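Dps family DNA-binding stress response protein (Thermosynechococcus elongatus, PDB 2C41) probably binds and oxidises iron as a twelve-subunit, ferritin-like assembly, and may also bind DNA under stress. Local coordinates at residues R17-A22 with Q72-P77; L27-Y32 with E49-E54; A63-M68 with I126-L131; H114-I119 with D130-L135. All coordinates share one frame; numbering follows the deposited sequence.

How the contacts relate
All four contacts belong to one antiparallel helical bundle of the ferritin-like type. Contacts 1 and 2 both use helix 6-35, and their centres are about 17 Å apart. Contact 1 ties that helix to the loop after helix 41-68. Contact 2, which lies within this span of sequence, pairs helices 6-35 and 41-68 directly. Contact 3 joins helix 41-68 to helix 126-149, and contact 4 joins helices 95-122 and 126-149. Contacts 3 and 4 share D130 and L131, with centres about 10 Å apart. Contacts 2 and 4 lie on opposite sides of the chain's centre. Contact 1 touches both contact 3 and contact 4. Contacts 1, 2 and 3 also meet the second subunit.

Contact 1: R17-A22 with Q72-P77; sequences REQANA and QPVADP
Q19, on a regular helical turn of residues 17-22, faces P73 and V74, which lie in an extended backbone within the irregular segment 72-77. This is where the loop between helices 41-68 and 80-83 folds back onto helix 6-35 of the ferritin-like four-helix bundle. Q19 carries the contact from the helix side. Its CG is anti to the backbone N (chi1 175°), and the chain stays extended beyond it, so the amide reaches the backbone of V74. As modelled, Q19 OE1 is 2.8 Å from V74 O, and Q19 NE2 is 2.9 Å from V74 N. The two ends of this amide are probably exchanged in the model. With the group turned back, both pairs may be hydrogen bonds, matching the peptide N-H and C=O of one residue. The CB of V74 points toward the helix, and its side chain also packs on Y80 and V83 of the short helix 80-83. A20 touches the same two residues. Q19 and P73 both pack on A63 of helix 41-68. W34 of the second subunit packs on Q19. Further along the loop, D76 makes a salt bridge with K31 of that subunit, so the loop also takes part in the interface. The side chains of Q19 and P73 cross at a slant, with P73 CB 4.0 Å from Q19 CD.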
loop_
_atom_site.group_PDB
_atom_site.type_symbol
_atom_site.label_atom_id
_atom_site.label_comp_id
_atom_site.label_asym_id
_atom_site.label_seq_id
_atom_site.Cartn_x
_atom_site.Cartn_y
_atom_site.Cartn_z
ATOM N N ARG C 17 17.347 -33.217 -7.970
ATOM C CA ARG C 17 18.585 -32.900 -7.261
ATOM C C ARG C 17 18.627 -31.421 -6.868
ATOM O O ARG C 17 18.948 -31.087 -5.724
ATOM C CB ARG C 17 19.811 -33.259 -8.112
ATOM C CG ARG C 17 21.154 -32.839 -7.483
ATOM C CD ARG C 17 22.376 -33.438 -8.223
ATOM N NE ARG C 17 22.169 -33.567 -9.670
ATOM C CZ ARG C 17 22.128 -32.553 -10.538
ATOM N NH1 ARG C 17 22.275 -31.298 -10.127
ATOM N NH2 ARG C 17 21.933 -32.802 -11.832
ATOM N N GLU C 18 18.299 -30.553 -7.825
ATOM C CA GLU C 18 18.322 -29.119 -7.601
ATOM C C GLU C 18 17.298 -28.715 -6.531
ATOM O O GLU C 18 17.604 -27.915 -5.635
ATOM C CB GLU C 18 18.089 -28.377 -8.920
ATOM C CG GLU C 18 19.245 -28.536 -9.930
ATOM C CD GLU C 18 20.387 -27.548 -9.713
ATOM O OE1 GLU C 18 20.344 -26.760 -8.738
ATOM O OE2 GLU C 18 21.338 -27.552 -10.532
ATOM N N GLN C 19 16.102 -29.290 -6.616
ATOM C CA GLN C 19 15.045 -29.006 -5.639
ATOM C C GLN C 19 15.487 -29.433 -4.240
ATOM O O GLN C 19 15.355 -28.674 -3.285
ATOM C CB GLN C 19 13.753 -29.732 -6.006
ATOM C CG GLN C 19 12.649 -29.560 -4.957
ATOM C CD GLN C 19 11.642 -30.688 -4.961
ATOM O OE1 GLN C 19 10.877 -30.851 -4.008
ATOM N NE2 GLN C 19 11.636 -31.473 -6.022
ATOM N N ALA C 20 16.013 -30.653 -4.143
ATOM C CA ALA C 20 16.526 -31.185 -2.878
ATOM C C ALA C 20 17.626 -30.289 -2.310
ATOM O O ALA C 20 17.629 -30.013 -1.109
ATOM C CB ALA C 20 17.043 -32.632 -3.066
ATOM N N ASN C 21 18.529 -29.824 -3.180
ATOM C CA ASN C 21 19.584 -28.888 -2.781
ATOM C C ASN C 21 19.030 -27.577 -2.230
ATOM O O ASN C 21 19.557 -27.042 -1.257
ATOM C CB ASN C 21 20.568 -28.601 -3.923
ATOM C CG ASN C 21 21.521 -29.760 -4.191
ATOM O OD1 ASN C 21 22.193 -29.798 -5.229
ATOM N ND2 ASN C 21 21.592 -30.699 -3.264
ATOM N N ALA C 22 17.963 -27.070 -2.845
ATOM C CA ALA C 22 17.329 -25.836 -2.370
ATOM C C ALA C 22 16.778 -26.023 -0.951
ATOM O O ALA C 22 16.926 -25.145 -0.091
ATOM C CB ALA C 22 16.233 -25.396 -3.320
ATOM N N GLN C 72 7.348 -35.775 -11.491
ATOM C CA GLN C 72 7.047 -35.496 -10.094
ATOM C C GLN C 72 8.280 -34.937 -9.395
ATOM O O GLN C 72 9.405 -35.384 -9.662
ATOM C CB GLN C 72 6.626 -36.777 -9.377
ATOM C CG GLN C 72 5.251 -37.308 -9.784
ATOM C CD GLN C 72 4.711 -38.315 -8.794
ATOM O OE1 GLN C 72 3.507 -38.550 -8.724
ATOM N NE2 GLN C 72 5.599 -38.912 -8.014
ATOM N N PRO C 73 8.076 -33.997 -8.460
ATOM C CA PRO C 73 9.203 -33.494 -7.690
ATOM C C PRO C 73 9.573 -34.472 -6.577
ATOM O O PRO C 73 8.861 -35.447 -6.346
ATOM C CB PRO C 73 8.646 -32.208 -7.074
ATOM C CG PRO C 73 7.193 -32.509 -6.874
ATOM C CD PRO C 73 6.799 -33.384 -8.037
ATOM N N VAL C 74 10.687 -34.218 -5.897
ATOM C CA VAL C 74 10.940 -34.870 -4.622
ATOM C C VAL C 74 9.821 -34.369 -3.709
ATOM O O VAL C 74 9.444 -33.195 -3.780
ATOM C CB VAL C 74 12.320 -34.496 -4.047
ATOM C CG1 VAL C 74 12.574 -35.239 -2.742
ATOM C CG2 VAL C 74 13.433 -34.820 -5.069
ATOM N N ALA C 75 9.271 -35.247 -2.873
ATOM C CA ALA C 75 8.147 -34.845 -2.012
ATOM C C ALA C 75 8.151 -35.498 -0.628
ATOM O O ALA C 75 7.796 -34.862 0.362
ATOM C CB ALA C 75 6.824 -35.106 -2.721
ATOM N N ASP C 76 8.547 -36.768 -0.555
ATOM C CA ASP C 76 8.663 -37.436 0.746
ATOM C C ASP C 76 9.815 -36.796 1.528
ATOM O O ASP C 76 10.938 -36.780 1.045
ATOM C CB ASP C 76 8.935 -38.941 0.583
ATOM C CG ASP C 76 7.808 -39.690 -0.127
ATOM O OD1 ASP C 76 7.943 -40.935 -0.271
ATOM O OD2 ASP C 76 6.799 -39.075 -0.553
ATOM N N PRO C 77 9.543 -36.248 2.727
ATOM C CA PRO C 77 10.632 -35.633 3.496
ATOM C C PRO C 77 11.884 -36.500 3.674
ATOM O O PRO C 77 12.995 -35.964 3.677
ATOM C CB PRO C 77 9.980 -35.361 4.850
ATOM C CG PRO C 77 8.562 -35.074 4.490
ATOM C CD PRO C 77 8.251 -36.102 3.427
#

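Contact 2: L27-Y32 with E49-E54; sequences LNYKKY and EEQGSE
K30 and E49 form a salt bridge between helices 6-35 and 41-68. K30 NZ donates to E49 OE1 over 2.8 Å, and the oxygen accepts with its syn lone pair, on the side of OE2. K30 bends at chi2 and chi3, which brings its ammonium group to the neighbouring helix. A water links the same pair. It donates to E49 OE2 at 2.6 Å and accepts a weak bond from K30 NZ. D60 of the second subunit gives this ammonium group a further charged partner. Q51 NE2 points to Y29 OH at 2.9 Å. That bond is bent, with 137° at the hydrogen, and the place of the hydroxyl is doubtful. The ring and amide planes stand 87° apart. The Y29 ring lies against the Q51-G52 backbone, with G52 N over one face near the rim. At the closest point of the backbones Y29 CB is 3.6 Å from G52 CA. The absence of a side chain on G52 leaves room for this tight approach. The two segments run antiparallel at 168°, with axes 8.8 Å apart. This is a close helix pair of the ferritin-like bundle, and helix 126-149 covers it through L146 on Y29 and F145 on Q51.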
loop_
_atom_site.group_PDB
_atom_site.type_symbol
_atom_site.label_atom_id
_atom_site.label_comp_id
_atom_site.label_asym_id
_atom_site.label_seq_id
_atom_site.Cartn_x
_atom_site.Cartn_y
_atom_site.Cartn_z
ATOM N N LEU C 27 17.478 -24.953 4.801
ATOM C CA LEU C 27 17.559 -25.399 6.190
ATOM C C LEU C 27 18.928 -25.085 6.807
ATOM O O LEU C 27 19.003 -24.718 7.982
ATOM C CB LEU C 27 17.199 -26.880 6.318
ATOM C CG LEU C 27 15.742 -27.240 5.989
ATOM C CD1 LEU C 27 15.575 -28.749 5.951
ATOM C CD2 LEU C 27 14.764 -26.593 6.977
ATOM N N ASN C 28 19.992 -25.206 6.008
ATOM C CA ASN C 28 21.317 -24.731 6.439
ATOM C C ASN C 28 21.292 -23.248 6.802
ATOM O O ASN C 28 21.815 -22.854 7.838
ATOM C CB ASN C 28 22.377 -24.955 5.357
ATOM C CG ASN C 28 22.829 -26.395 5.250
ATOM O OD1 ASN C 28 23.626 -26.735 4.362
ATOM N ND2 ASN C 28 22.353 -27.243 6.140
ATOM N N TYR C 29 20.702 -22.426 5.935
ATOM C CA TYR C 29 20.583 -20.984 6.206
ATOM C C TYR C 29 19.855 -20.685 7.509
ATOM O O TYR C 29 20.234 -19.767 8.241
ATOM C CB TYR C 29 19.946 -20.234 5.039
ATOM C CG TYR C 29 20.957 -19.618 4.088
ATOM C CD1 TYR C 29 21.915 -18.710 4.557
ATOM C CD2 TYR C 29 20.953 -19.929 2.726
ATOM C CE1 TYR C 29 22.844 -18.124 3.700
ATOM C CE2 TYR C 29 21.880 -19.345 1.849
ATOM C CZ TYR C 29 22.817 -18.449 2.345
ATOM O OH TYR C 29 23.733 -17.867 1.506
ATOM N N LYS C 30 18.818 -21.470 7.802
ATOM C CA LYS C 30 18.090 -21.307 9.051
ATOM C C LYS C 30 18.992 -21.626 10.247
ATOM O O LYS C 30 18.980 -20.898 11.243
ATOM C CB LYS C 30 16.803 -22.140 9.067
ATOM C CG LYS C 30 15.694 -21.600 8.146
ATOM C CD LYS C 30 15.443 -20.088 8.306
ATOM C CE LYS C 30 14.871 -19.740 9.685
ATOM N NZ LYS C 30 14.084 -18.470 9.687
ATOM N N LYS C 31 19.791 -22.690 10.138
ATOM C CA LYS C 31 20.774 -22.983 11.181
ATOM C C LYS C 31 21.684 -21.778 11.424
ATOM O O LYS C 31 21.860 -21.354 12.570
ATOM C CB LYS C 31 21.595 -24.228 10.846
ATOM C CG LYS C 31 22.804 -24.420 11.745
ATOM C CD LYS C 31 23.472 -25.743 11.458
ATOM C CE LYS C 31 24.679 -25.965 12.376
ATOM N NZ LYS C 31 25.422 -27.184 11.944
ATOM N N TYR C 32 22.240 -21.209 10.353
ATOM C CA TYR C 32 23.141 -20.069 10.495
ATOM C C TYR C 32 22.414 -18.872 11.125
ATOM O O TYR C 32 22.927 -18.244 12.044
ATOM C CB TYR C 32 23.794 -19.682 9.159
ATOM C CG TYR C 32 24.342 -20.848 8.350
ATOM C CD1 TYR C 32 24.917 -21.968 8.974
ATOM C CD2 TYR C 32 24.319 -20.812 6.956
ATOM C CE1 TYR C 32 25.430 -23.042 8.215
ATOM C CE2 TYR C 32 24.823 -21.867 6.195
ATOM C CZ TYR C 32 25.373 -22.972 6.825
ATOM O OH TYR C 32 25.858 -24.001 6.058
ATOM N N GLU C 49 18.924 -14.754 7.026
ATOM C CA GLU C 49 17.489 -14.784 6.752
ATOM C C GLU C 49 17.192 -14.323 5.325
ATOM O O GLU C 49 16.381 -14.924 4.627
ATOM C CB GLU C 49 16.722 -13.948 7.784
ATOM C CG GLU C 49 15.204 -14.057 7.641
ATOM C CD GLU C 49 14.614 -15.394 8.109
ATOM O OE1 GLU C 49 15.349 -16.361 8.417
ATOM O OE2 GLU C 49 13.375 -15.480 8.161
ATOM N N GLU C 50 17.876 -13.263 4.889
ATOM C CA GLU C 50 17.635 -12.687 3.570
ATOM C C GLU C 50 18.024 -13.655 2.462
ATOM O O GLU C 50 17.225 -13.938 1.561
ATOM C CB GLU C 50 18.381 -11.362 3.429
ATOM C CG GLU C 50 17.763 -10.255 4.258
ATOM C CD GLU C 50 18.694 -9.078 4.471
ATOM O OE1 GLU C 50 19.923 -9.213 4.258
ATOM O OE2 GLU C 50 18.189 -8.021 4.884
ATOM N N GLN C 51 19.239 -14.193 2.551
ATOM C CA GLN C 51 19.705 -15.139 1.534
ATOM C C GLN C 51 18.942 -16.458 1.648
ATOM O O GLN C 51 18.555 -17.046 0.635
ATOM C CB GLN C 51 21.235 -15.283 1.574
ATOM C CG GLN C 51 21.910 -13.902 1.450
ATOM C CD GLN C 51 23.364 -13.917 0.990
ATOM O OE1 GLN C 51 23.832 -12.931 0.436
ATOM N NE2 GLN C 51 24.079 -15.006 1.225
ATOM N N GLY C 52 18.648 -16.870 2.878
ATOM C CA GLY C 52 17.810 -18.047 3.114
ATOM C C GLY C 52 16.444 -17.929 2.462
ATOM O O GLY C 52 15.947 -18.894 1.877
ATOM N N SER C 53 15.837 -16.748 2.558
ATOM C CA SER C 53 14.522 -16.502 1.944
ATOM C C SER C 53 14.550 -16.588 0.426
ATOM O O SER C 53 13.586 -17.044 -0.187
ATOM C CB SER C 53 13.966 -15.144 2.371
ATOM O OG SER C 53 13.534 -15.212 3.714
ATOM N N GLU C 54 15.645 -16.130 -0.178
ATOM C CA GLU C 54 15.807 -16.210 -1.624
ATOM C C GLU C 54 15.994 -17.643 -2.101
ATOM O O GLU C 54 15.418 -18.039 -3.110
ATOM C CB GLU C 54 16.945 -15.313 -2.092
ATOM C CG GLU C 54 16.584 -13.833 -1.969
ATOM C CD GLU C 54 17.607 -12.934 -2.624
ATOM O OE1 GLU C 54 17.199 -12.114 -3.475
ATOM O OE2 GLU C 54 18.809 -13.056 -2.303
HETATM O O HOH W 1 11.658 -17.032 9.254
#

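Contact 3: A63-M68 with I126-L131; sequences AERSLM and IGTADL
The guanidinium of R65 meets helix 126-149 with one face and one edge. G127 CA lies over the face, 3.4 Å from R65 NH1. T128 OG1 sits at the edge, only 3° out of the guanidinium plane. There it accepts a hydrogen bond from R65 NE, 2.8 Å long and nearly straight at 177°. The same hydroxyl is hydrogen-bonded to D125, just before the helix starts. D125 also makes a salt bridge with R65 NH1. One carboxylate thus serves both partners, and its charge probably offsets that of the arginine beside the helix N-terminus. R65 NH1 also comes within 3.3 Å of T128 N, but both are donors and do not bond.

The contact joins two antiparallel helices of the ferritin-like bundle, near the end of helix 41-68 and the beginning of helix 126-149. The segments lie 174° apart in direction, and their axes are 11.3 Å apart. This is a wide spacing, and the side chains of R65 and L131 fill the space between them. With CG anti to the backbone N, the R65 chain runs lengthwise beside helix 126-149. L131 supplies the apolar part. Its CD2 lies 3.8 Å from R65 CB, and the two side chains lie alongside each other, pointing opposite ways. G127 has no side chain, so the arginine can press close to its backbone. Outside the pair, L15 of helix 6-35 packs on R65. R65 NH2 is hydrogen-bonded to Q140 of the fourth subunit.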
loop_
_atom_site.group_PDB
_atom_site.type_symbol
_atom_site.label_atom_id
_atom_site.label_comp_id
_atom_site.label_asym_id
_atom_site.label_seq_id
_atom_site.Cartn_x
_atom_site.Cartn_y
_atom_site.Cartn_z
ATOM N N ALA C 63 10.395 -27.504 -7.784
ATOM C CA ALA C 63 9.456 -28.603 -7.604
ATOM C C ALA C 63 8.368 -28.574 -8.664
ATOM O O ALA C 63 8.103 -29.576 -9.323
ATOM C CB ALA C 63 8.844 -28.556 -6.211
ATOM N N GLU C 64 7.754 -27.410 -8.855
ATOM C CA GLU C 64 6.657 -27.314 -9.817
ATOM C C GLU C 64 7.125 -27.429 -11.270
ATOM O O GLU C 64 6.355 -27.850 -12.140
ATOM C CB GLU C 64 5.798 -26.078 -9.542
ATOM C CG GLU C 64 5.218 -26.121 -8.116
ATOM C CD GLU C 64 3.928 -25.363 -7.952
ATOM O OE1 GLU C 64 3.712 -24.352 -8.667
ATOM O OE2 GLU C 64 3.135 -25.788 -7.085
ATOM N N ARG C 65 8.396 -27.107 -11.528
ATOM C CA ARG C 65 8.959 -27.325 -12.865
ATOM C C ARG C 65 8.846 -28.802 -13.267
ATOM O O ARG C 65 8.492 -29.110 -14.406
ATOM C CB ARG C 65 10.410 -26.840 -12.961
ATOM C CG ARG C 65 10.956 -26.805 -14.409
ATOM C CD ARG C 65 10.312 -25.683 -15.256
ATOM N NE ARG C 65 10.570 -25.876 -16.690
ATOM C CZ ARG C 65 9.800 -25.396 -17.664
ATOM N NH1 ARG C 65 10.102 -25.642 -18.939
ATOM N NH2 ARG C 65 8.724 -24.671 -17.373
ATOM N N SER C 66 9.116 -29.704 -12.321
ATOM C CA SER C 66 8.958 -31.143 -12.573
ATOM C C SER C 66 7.528 -31.492 -12.988
ATOM O O SER C 66 7.318 -32.257 -13.935
ATOM C CB SER C 66 9.376 -31.963 -11.357
ATOM O OG SER C 66 10.776 -31.894 -11.165
ATOM N N LEU C 67 6.550 -30.939 -12.274
ATOM C CA LEU C 67 5.135 -31.147 -12.602
ATOM C C LEU C 67 4.772 -30.620 -13.990
ATOM O O LEU C 67 4.001 -31.247 -14.715
ATOM C CB LEU C 67 4.226 -30.484 -11.564
ATOM C CG LEU C 67 3.939 -31.089 -10.181
ATOM C CD1 LEU C 67 3.860 -32.609 -10.162
ATOM C CD2 LEU C 67 4.911 -30.596 -9.163
ATOM N N MET C 68 5.341 -29.469 -14.359
ATOM C CA MET C 68 5.076 -28.863 -15.665
ATOM C C MET C 68 5.651 -29.678 -16.824
ATOM O O MET C 68 5.252 -29.500 -17.988
ATOM C CB MET C 68 5.603 -27.431 -15.703
ATOM C CG MET C 68 4.830 -26.501 -14.798
ATOM S SD MET C 68 5.582 -24.861 -14.709
ATOM C CE MET C 68 5.521 -24.642 -12.956
ATOM N N ILE C 126 13.871 -25.096 -23.186
ATOM C CA ILE C 126 14.288 -23.700 -23.006
ATOM C C ILE C 126 13.811 -23.108 -21.672
ATOM O O ILE C 126 14.506 -22.298 -21.066
ATOM C CB ILE C 126 13.891 -22.783 -24.220
ATOM C CG1 ILE C 126 12.362 -22.684 -24.375
ATOM C CG2 ILE C 126 14.573 -23.283 -25.514
ATOM C CD1 ILE C 126 11.895 -21.770 -25.499
ATOM N N GLY C 127 12.634 -23.530 -21.216
ATOM C CA GLY C 127 12.084 -23.052 -19.944
ATOM C C GLY C 127 12.940 -23.459 -18.755
ATOM O O GLY C 127 13.254 -22.636 -17.901
ATOM N N THR C 128 13.314 -24.733 -18.697
ATOM C CA THR C 128 14.135 -25.229 -17.596
ATOM C C THR C 128 15.541 -24.638 -17.638
ATOM O O THR C 128 16.096 -24.298 -16.588
ATOM C CB THR C 128 14.186 -26.757 -17.574
ATOM O OG1 THR C 128 12.865 -27.260 -17.384
ATOM C CG2 THR C 128 15.088 -27.261 -16.456
ATOM N N ALA C 129 16.110 -24.497 -18.839
ATOM C CA ALA C 129 17.409 -23.825 -18.976
ATOM C C ALA C 129 17.318 -22.397 -18.432
ATOM O O ALA C 129 18.208 -21.931 -17.721
ATOM C CB ALA C 129 17.875 -23.815 -20.428
ATOM N N ASP C 130 16.214 -21.717 -18.744
ATOM C CA ASP C 130 15.991 -20.348 -18.282
ATOM C C ASP C 130 15.872 -20.283 -16.761
ATOM O O ASP C 130 16.434 -19.388 -16.136
ATOM C CB ASP C 130 14.738 -19.742 -18.928
ATOM C CG ASP C 130 14.473 -18.330 -18.453
ATOM O OD1 ASP C 130 15.270 -17.429 -18.793
ATOM O OD2 ASP C 130 13.495 -18.130 -17.708
ATOM N N LEU C 131 15.146 -21.233 -16.178
ATOM C CA LEU C 131 14.982 -21.307 -14.736
ATOM C C LEU C 131 16.352 -21.390 -14.060
ATOM O O LEU C 131 16.655 -20.596 -13.169
ATOM C CB LEU C 131 14.098 -22.505 -14.353
ATOM C CG LEU C 131 13.821 -22.732 -12.862
ATOM C CD1 LEU C 131 13.215 -21.497 -12.207
ATOM C CD2 LEU C 131 12.919 -23.946 -12.672
#

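Contact 4: H114-I119 with D130-L135; sequences HQDAEI and DLYTRL
D116 and Y132 make the aromatic part of this contact. The CB of D116 lies over one face of the Y132 ring in a CH-pi interaction, 3.9 Å from the ring centroid and 28° off its normal. The nearest ring atom is Y132 CE1, 3.4 Å from D116 CB. The ring also runs beside the helix backbone, where Y132 CD1 is 3.7 Å from A117 N.

Apolar packing is smaller. A117 CB meets Y132 CB at 4.0 Å. A117 CB lies 4.3 Å from T133 OG1. These segments belong to helices 95-122 and 126-149, which follow each other through a short turn and form a helical hairpin of the ferritin-like bundle. Their directions differ by 158°, and the axes are 8.7 Å apart at closest approach.

No hydrogen bond crosses between the two segments, so their polar groups look elsewhere. The D116 carboxylate makes a salt bridge with R17 on helix 6-35. E18 brings a second carboxylate close to D116 OD1. Y132 OH is hydrogen-bonded to T14 of the same helix, and T133 OG1 to the backbone oxygen of A129. I126 of the fifth subunit packs on A117.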
loop_
_atom_site.group_PDB
_atom_site.type_symbol
_atom_site.label_atom_id
_atom_site.label_comp_id
_atom_site.label_asym_id
_atom_site.label_seq_id
_atom_site.Cartn_x
_atom_site.Cartn_y
_atom_site.Cartn_z
ATOM N N HIS C 114 24.923 -24.655 -13.884
ATOM C CA HIS C 114 25.500 -24.473 -15.220
ATOM C C HIS C 114 25.436 -25.789 -16.005
ATOM O O HIS C 114 25.053 -25.807 -17.176
ATOM C CB HIS C 114 26.932 -23.939 -15.141
ATOM C CG HIS C 114 27.015 -22.469 -14.859
ATOM N ND1 HIS C 114 26.896 -21.945 -13.590
ATOM C CD2 HIS C 114 27.218 -21.413 -15.685
ATOM C CE1 HIS C 114 27.014 -20.627 -13.647
ATOM N NE2 HIS C 114 27.201 -20.278 -14.910
ATOM N N GLN C 115 25.802 -26.885 -15.352
ATOM C CA GLN C 115 25.731 -28.214 -15.977
ATOM C C GLN C 115 24.292 -28.575 -16.355
ATOM O O GLN C 115 24.030 -29.061 -17.466
ATOM C CB GLN C 115 26.332 -29.277 -15.053
ATOM C CG GLN C 115 27.836 -29.121 -14.880
ATOM C CD GLN C 115 28.452 -30.069 -13.865
ATOM O OE1 GLN C 115 29.635 -30.400 -13.975
ATOM N NE2 GLN C 115 27.678 -30.488 -12.861
ATOM N N ASP C 116 23.369 -28.310 -15.438
ATOM C CA ASP C 116 21.963 -28.652 -15.632
ATOM C C ASP C 116 21.274 -27.772 -16.679
ATOM O O ASP C 116 20.395 -28.245 -17.408
ATOM C CB ASP C 116 21.223 -28.607 -14.299
ATOM C CG ASP C 116 21.725 -29.652 -13.317
ATOM O OD1 ASP C 116 21.468 -29.488 -12.111
ATOM O OD2 ASP C 116 22.373 -30.642 -13.740
ATOM N N ALA C 117 21.689 -26.508 -16.770
ATOM C CA ALA C 117 21.205 -25.631 -17.838
ATOM C C ALA C 117 21.629 -26.181 -19.203
ATOM O O ALA C 117 20.853 -26.151 -20.158
ATOM C CB ALA C 117 21.708 -24.199 -17.649
ATOM N N GLU C 118 22.857 -26.696 -19.283
ATOM C CA GLU C 118 23.359 -27.260 -20.533
ATOM C C GLU C 118 22.552 -28.498 -20.927
ATOM O O GLU C 118 22.211 -28.654 -22.099
ATOM C CB GLU C 118 24.866 -27.581 -20.471
ATOM C CG GLU C 118 25.486 -27.722 -21.875
ATOM C CD GLU C 118 26.970 -28.076 -21.888
ATOM O OE1 GLU C 118 27.467 -28.467 -22.975
ATOM O OE2 GLU C 118 27.646 -27.964 -20.841
ATOM N N ILE C 119 22.251 -29.351 -19.946
ATOM C CA ILE C 119 21.431 -30.543 -20.171
ATOM C C ILE C 119 20.043 -30.149 -20.680
ATOM O O ILE C 119 19.559 -30.692 -21.677
ATOM C CB ILE C 119 21.315 -31.415 -18.904
ATOM C CG1 ILE C 119 22.679 -32.044 -18.574
ATOM C CG2 ILE C 119 20.256 -32.517 -19.106
ATOM C CD1 ILE C 119 22.807 -32.557 -17.148
ATOM N N ASP C 130 16.214 -21.717 -18.744
ATOM C CA ASP C 130 15.991 -20.348 -18.282
ATOM C C ASP C 130 15.872 -20.283 -16.761
ATOM O O ASP C 130 16.434 -19.388 -16.136
ATOM C CB ASP C 130 14.738 -19.742 -18.928
ATOM C CG ASP C 130 14.473 -18.330 -18.453
ATOM O OD1 ASP C 130 15.270 -17.429 -18.793
ATOM O OD2 ASP C 130 13.495 -18.130 -17.708
ATOM N N LEU C 131 15.146 -21.233 -16.178
ATOM C CA LEU C 131 14.982 -21.307 -14.736
ATOM C C LEU C 131 16.352 -21.390 -14.060
ATOM O O LEU C 131 16.655 -20.596 -13.169
ATOM C CB LEU C 131 14.098 -22.505 -14.353
ATOM C CG LEU C 131 13.821 -22.732 -12.862
ATOM C CD1 LEU C 131 13.215 -21.497 -12.207
ATOM C CD2 LEU C 131 12.919 -23.946 -12.672
ATOM N N TYR C 132 17.187 -22.325 -14.510
ATOM C CA TYR C 132 18.530 -22.467 -13.951
ATOM C C TYR C 132 19.380 -21.217 -14.168
ATOM O O TYR C 132 20.169 -20.829 -13.298
ATOM C CB TYR C 132 19.240 -23.688 -14.554
ATOM C CG TYR C 132 18.704 -25.022 -14.077
ATOM C CD1 TYR C 132 18.531 -26.084 -14.969
ATOM C CD2 TYR C 132 18.376 -25.230 -12.732
ATOM C CE1 TYR C 132 18.040 -27.308 -14.537
ATOM C CE2 TYR C 132 17.885 -26.451 -12.291
ATOM C CZ TYR C 132 17.723 -27.486 -13.200
ATOM O OH TYR C 132 17.260 -28.694 -12.752
ATOM N N THR C 133 19.214 -20.601 -15.338
ATOM C CA THR C 133 19.971 -19.401 -15.711
ATOM C C THR C 133 19.624 -18.218 -14.802
ATOM O O THR C 133 20.507 -17.458 -14.402
ATOM C CB THR C 133 19.758 -19.047 -17.181
ATOM O OG1 THR C 133 20.259 -20.116 -17.995
ATOM C CG2 THR C 133 20.500 -17.755 -17.558
ATOM N N ARG C 134 18.342 -18.078 -14.471
ATOM C CA ARG C 134 17.900 -17.034 -13.538
ATOM C C ARG C 134 18.360 -17.328 -12.106
ATOM O O ARG C 134 18.948 -16.470 -11.435
ATOM C CB ARG C 134 16.374 -16.871 -13.600
ATOM C CG ARG C 134 15.799 -15.929 -12.531
ATOM C CD ARG C 134 14.364 -15.513 -12.831
ATOM N NE ARG C 134 13.474 -16.651 -13.072
ATOM C CZ ARG C 134 12.907 -17.402 -12.123
ATOM N NH1 ARG C 134 12.113 -18.409 -12.479
ATOM N NH2 ARG C 134 13.111 -17.154 -10.829
ATOM N N LEU C 135 18.087 -18.544 -11.639
ATOM C CA LEU C 135 18.382 -18.903 -10.254
ATOM C C LEU C 135 19.870 -18.861 -9.928
ATOM O O LEU C 135 20.260 -18.464 -8.827
ATOM C CB LEU C 135 17.795 -20.274 -9.893
ATOM C CG LEU C 135 16.263 -20.435 -9.938
ATOM C CD1 LEU C 135 15.872 -21.782 -9.320
ATOM C CD2 LEU C 135 15.547 -19.266 -9.251
#